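Local coordinates for protein SxtG (Microseira wollei, PDB 6U1R) that probably transfers an amidino group to an amine acceptor, as amidinotransferases do, in the biosynthetic pathway of the toxin saxitoxin, at residues 227-232 against 260-265. Sequence-based numbering, arbitrary orientation.
Sequences FGQKSH and PEALHI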
ATOM      1  N   PHE A 227      15.728   6.093  13.382  1.00 13.52           N
ATOM      2  CA  PHE A 227      15.133   6.425  14.676  1.00 13.56           C
ATOM      3  C   PHE A 227      13.684   6.844  14.477  1.00 14.48           C
ATOM      4  O   PHE A 227      13.390   7.646  13.588  1.00 13.43           O
ATOM      5  CB  PHE A 227      15.931   7.527  15.361  1.00 15.23           C
ATOM      6  CG  PHE A 227      17.327   7.111  15.678  1.00 16.46           C
ATOM      7  CD1 PHE A 227      17.611   6.473  16.874  1.00 16.89           C
ATOM      8  CD2 PHE A 227      18.338   7.276  14.757  1.00 17.51           C
ATOM      9  CE1 PHE A 227      18.883   6.049  17.162  1.00 17.84           C
ATOM     10  CE2 PHE A 227      19.627   6.842  15.048  1.00 18.63           C
ATOM     11  CZ  PHE A 227      19.885   6.225  16.255  1.00 18.30           C
ATOM     12  N   GLY A 228      12.786   6.295  15.299  1.00 14.64           N
ATOM     13  CA  GLY A 228      11.381   6.646  15.230  1.00 14.42           C
ATOM     14  C   GLY A 228      10.810   6.857  16.619  1.00 14.33           C
ATOM     15  O   GLY A 228      11.495   6.667  17.629  1.00 15.58           O
ATOM     16  N   GLN A 229       9.545   7.259  16.648  1.00 14.32           N
ATOM     17  CA  GLN A 229       8.795   7.376  17.891  1.00 13.78           C
ATOM     18  C   GLN A 229       7.358   6.932  17.653  1.00 14.37           C
ATOM     19  O   GLN A 229       6.830   7.066  16.551  1.00 14.01           O
ATOM     20  CB  GLN A 229       8.788   8.824  18.418  1.00 14.69           C
ATOM     21  CG  GLN A 229       8.165   9.796  17.407  1.00 14.01           C
ATOM     22  CD  GLN A 229       7.987  11.215  17.916  1.00 15.42           C
ATOM     23  OE1 GLN A 229       8.563  11.610  18.936  1.00 16.44           O
ATOM     24  NE2 GLN A 229       7.180  12.004  17.191  1.00 14.72           N
ATOM     25  N   LYS A 230       6.725   6.424  18.709  1.00 15.33           N
ATOM     26  CA  LYS A 230       5.268   6.385  18.764  1.00 14.41           C
ATOM     27  C   LYS A 230       4.719   7.808  18.887  1.00 12.51           C
ATOM     28  O   LYS A 230       5.383   8.701  19.408  1.00 13.93           O
ATOM     29  CB  LYS A 230       4.808   5.532  19.952  1.00 14.84           C
ATOM     30  CG  LYS A 230       5.161   4.031  19.826  1.00 16.81           C
ATOM     31  CD  LYS A 230       4.636   3.206  21.011  1.00 20.44           C
ATOM     32  CE  LYS A 230       3.167   2.866  20.823  1.00 19.86           C
ATOM     33  NZ  LYS A 230       2.662   2.072  21.961  1.00 20.52           N
ATOM     34  N   SER A 231       3.507   8.028  18.384  1.00 12.53           N
ATOM     35  CA  SER A 231       2.914   9.366  18.370  1.00 12.19           C
ATOM     36  C   SER A 231       1.404   9.227  18.261  1.00 12.52           C
ATOM     37  O   SER A 231       0.865   8.124  18.320  1.00 12.38           O
ATOM     38  CB  SER A 231       3.451  10.200  17.203  1.00 15.19           C
ATOM     39  OG  SER A 231       2.914   9.701  16.006  1.00 13.46           O
ATOM     40  N   HIS A 232       0.713  10.359  18.088  1.00 12.58           N
ATOM     41  CA  HIS A 232      -0.725  10.280  17.860  1.00 12.76           C
ATOM     42  C   HIS A 232      -1.104   9.649  16.526  1.00 14.69           C
ATOM     43  O   HIS A 232      -2.293   9.391  16.335  1.00 14.02           O
ATOM     44  CB  HIS A 232      -1.350  11.655  17.989  1.00 13.94           C
ATOM     45  CG  HIS A 232      -1.395  12.133  19.406  1.00 13.52           C
ATOM     46  ND1 HIS A 232      -2.086  11.458  20.388  1.00 13.30           N
ATOM     47  CD2 HIS A 232      -0.802  13.184  20.020  1.00 15.10           C
ATOM     48  CE1 HIS A 232      -1.943  12.087  21.539  1.00 15.48           C
ATOM     49  NE2 HIS A 232      -1.170  13.141  21.345  1.00 15.11           N
ATOM     50  N   PRO A 260       3.463  15.689  24.977  1.00 17.72           N
ATOM     51  CA  PRO A 260       2.142  15.038  25.004  1.00 17.92           C
ATOM     52  C   PRO A 260       1.376  15.148  23.698  1.00 16.26           C
ATOM     53  O   PRO A 260       0.448  14.352  23.477  1.00 16.07           O
ATOM     54  CB  PRO A 260       1.398  15.784  26.133  1.00 20.47           C
ATOM     55  CG  PRO A 260       2.475  16.446  26.938  1.00 20.20           C
ATOM     56  CD  PRO A 260       3.555  16.782  25.958  1.00 19.27           C
ATOM     57  N   GLU A 261       1.724  16.127  22.862  1.00 14.76           N
ATOM     58  CA  GLU A 261       1.111  16.414  21.570  1.00 16.36           C
ATOM     59  C   GLU A 261       1.840  15.732  20.400  1.00 15.79           C
ATOM     60  O   GLU A 261       1.647  16.139  19.247  1.00 14.74           O
ATOM     61  CB  GLU A 261       1.102  17.932  21.337  1.00 18.32           C
ATOM     62  CG  GLU A 261       0.302  18.739  22.374  1.00 21.59           C
ATOM     63  CD  GLU A 261       1.086  19.085  23.627  1.00 23.93           C
ATOM     64  OE1 GLU A 261       2.302  19.339  23.521  1.00 25.03           O
ATOM     65  OE2 GLU A 261       0.478  19.137  24.717  1.00 26.96           O
ATOM     66  N   ALA A 262       2.692  14.744  20.689  1.00 15.17           N
ATOM     67  CA  ALA A 262       3.686  14.281  19.725  1.00 17.06           C
ATOM     68  C   ALA A 262       3.041  13.860  18.417  1.00 15.88           C
ATOM     69  O   ALA A 262       2.098  13.061  18.395  1.00 14.28           O
ATOM     70  CB  ALA A 262       4.493  13.116  20.301  1.00 18.73           C
ATOM     71  N   LEU A 263       3.598  14.381  17.314  1.00 16.09           N
ATOM     72  CA  LEU A 263       3.154  14.049  15.967  1.00 15.83           C
ATOM     73  C   LEU A 263       4.290  14.500  15.041  1.00 16.69           C
ATOM     74  O   LEU A 263       4.464  15.700  14.816  1.00 16.69           O
ATOM     75  CB  LEU A 263       1.833  14.734  15.641  1.00 17.33           C
ATOM     76  CG  LEU A 263       1.119  14.567  14.293  1.00 22.07           C
ATOM     77  CD1 LEU A 263       1.539  13.393  13.485  1.00 18.85           C
ATOM     78  CD2 LEU A 263      -0.384  14.468  14.552  1.00 25.14           C
ATOM     79  N   HIS A 264       5.092  13.534  14.596  1.00 14.97           N
ATOM     80  CA  HIS A 264       6.303  13.708  13.795  1.00 13.13           C
ATOM     81  C   HIS A 264       7.502  13.997  14.689  1.00 14.02           C
ATOM     82  O   HIS A 264       7.369  14.614  15.751  1.00 14.90           O
ATOM     83  CB  HIS A 264       6.125  14.786  12.711  1.00 13.78           C
ATOM     84  CG  HIS A 264       4.958  14.509  11.818  1.00 14.58           C
ATOM     85  ND1 HIS A 264       4.222  15.503  11.209  1.00 15.20           N
ATOM     86  CD2 HIS A 264       4.376  13.337  11.465  1.00 15.50           C
ATOM     87  CE1 HIS A 264       3.228  14.955  10.530  1.00 16.57           C
ATOM     88  NE2 HIS A 264       3.312  13.641  10.650  1.00 14.95           N
ATOM     89  N   ILE A 265       8.659  13.471  14.288  1.00 12.76           N
ATOM     90  CA  ILE A 265       9.867  13.487  15.115  1.00 13.00           C
ATOM     91  C   ILE A 265      10.833  14.613  14.732  1.00 13.88           C
ATOM     92  O   ILE A 265      11.833  14.835  15.448  1.00 13.98           O
ATOM     93  CB  ILE A 265      10.559  12.104  15.041  1.00 11.37           C
ATOM     94  CG1 ILE A 265      11.414  11.809  16.291  1.00 14.74           C
ATOM     95  CG2 ILE A 265      11.376  11.937  13.729  1.00 12.96           C
ATOM     96  CD1 ILE A 265      11.946  10.343  16.345  1.00 14.70           C
TER
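His-232 grips the loop 260-265 through two hydrogen bonds. Its backbone N meets Ala-262 O at 3.1 Å in a nearly straight bond (N-H...O 174°), and its ring NE2 donates to Pro-260 O at 2.9 Å, on a lone pair in the carbonyl plane but in a more bent bond (148°). CG stands beside the backbone N and anti to the carbonyl carbon (chi1 -72°). The ring edge meets the Glu-261 backbone, with CD2 3.7 Å from Glu-261 C. ND1 bonds to Val-206 N, so both ring nitrogens are satisfied and the rotation of the imidazole is fixed.

Packing is close around Ile-265 as well. Its CD1 lies against the Gly-228 backbone, 3.7 Å from Gly-228 C, while its CG1 meets the Gln-229 amide at CD (3.8 Å), the two side chains running alongside in opposite senses. Gln-229 NE2 bonds to Asp-218 OD1 and lies 3.0 Å from His-264 O. Ser-231 turns CB to Ala-262 O, 3.4 Å away, while its OG is bonded to Asp-218 OD2 and to the backbone N of Val-233 and Thr-234.

The looser side is at exposed Pro-260, whose side chain comes no closer than 6.0 Å to 227-232, and at partly exposed Glu-261. The His-264 side chain leaves the contact, its NE2 hydrogen-bonded to Asp-215 OD2; both residues belong to the predicted active site, with the predicted amidino-cysteine residue Cys-368 close by.

Strand 225-229 runs between 219-222 and 251-255, and the loop from 251-255 to strand 269-273 packs Ile-265 onto Val-220 and Ile-255 of these flanking strands.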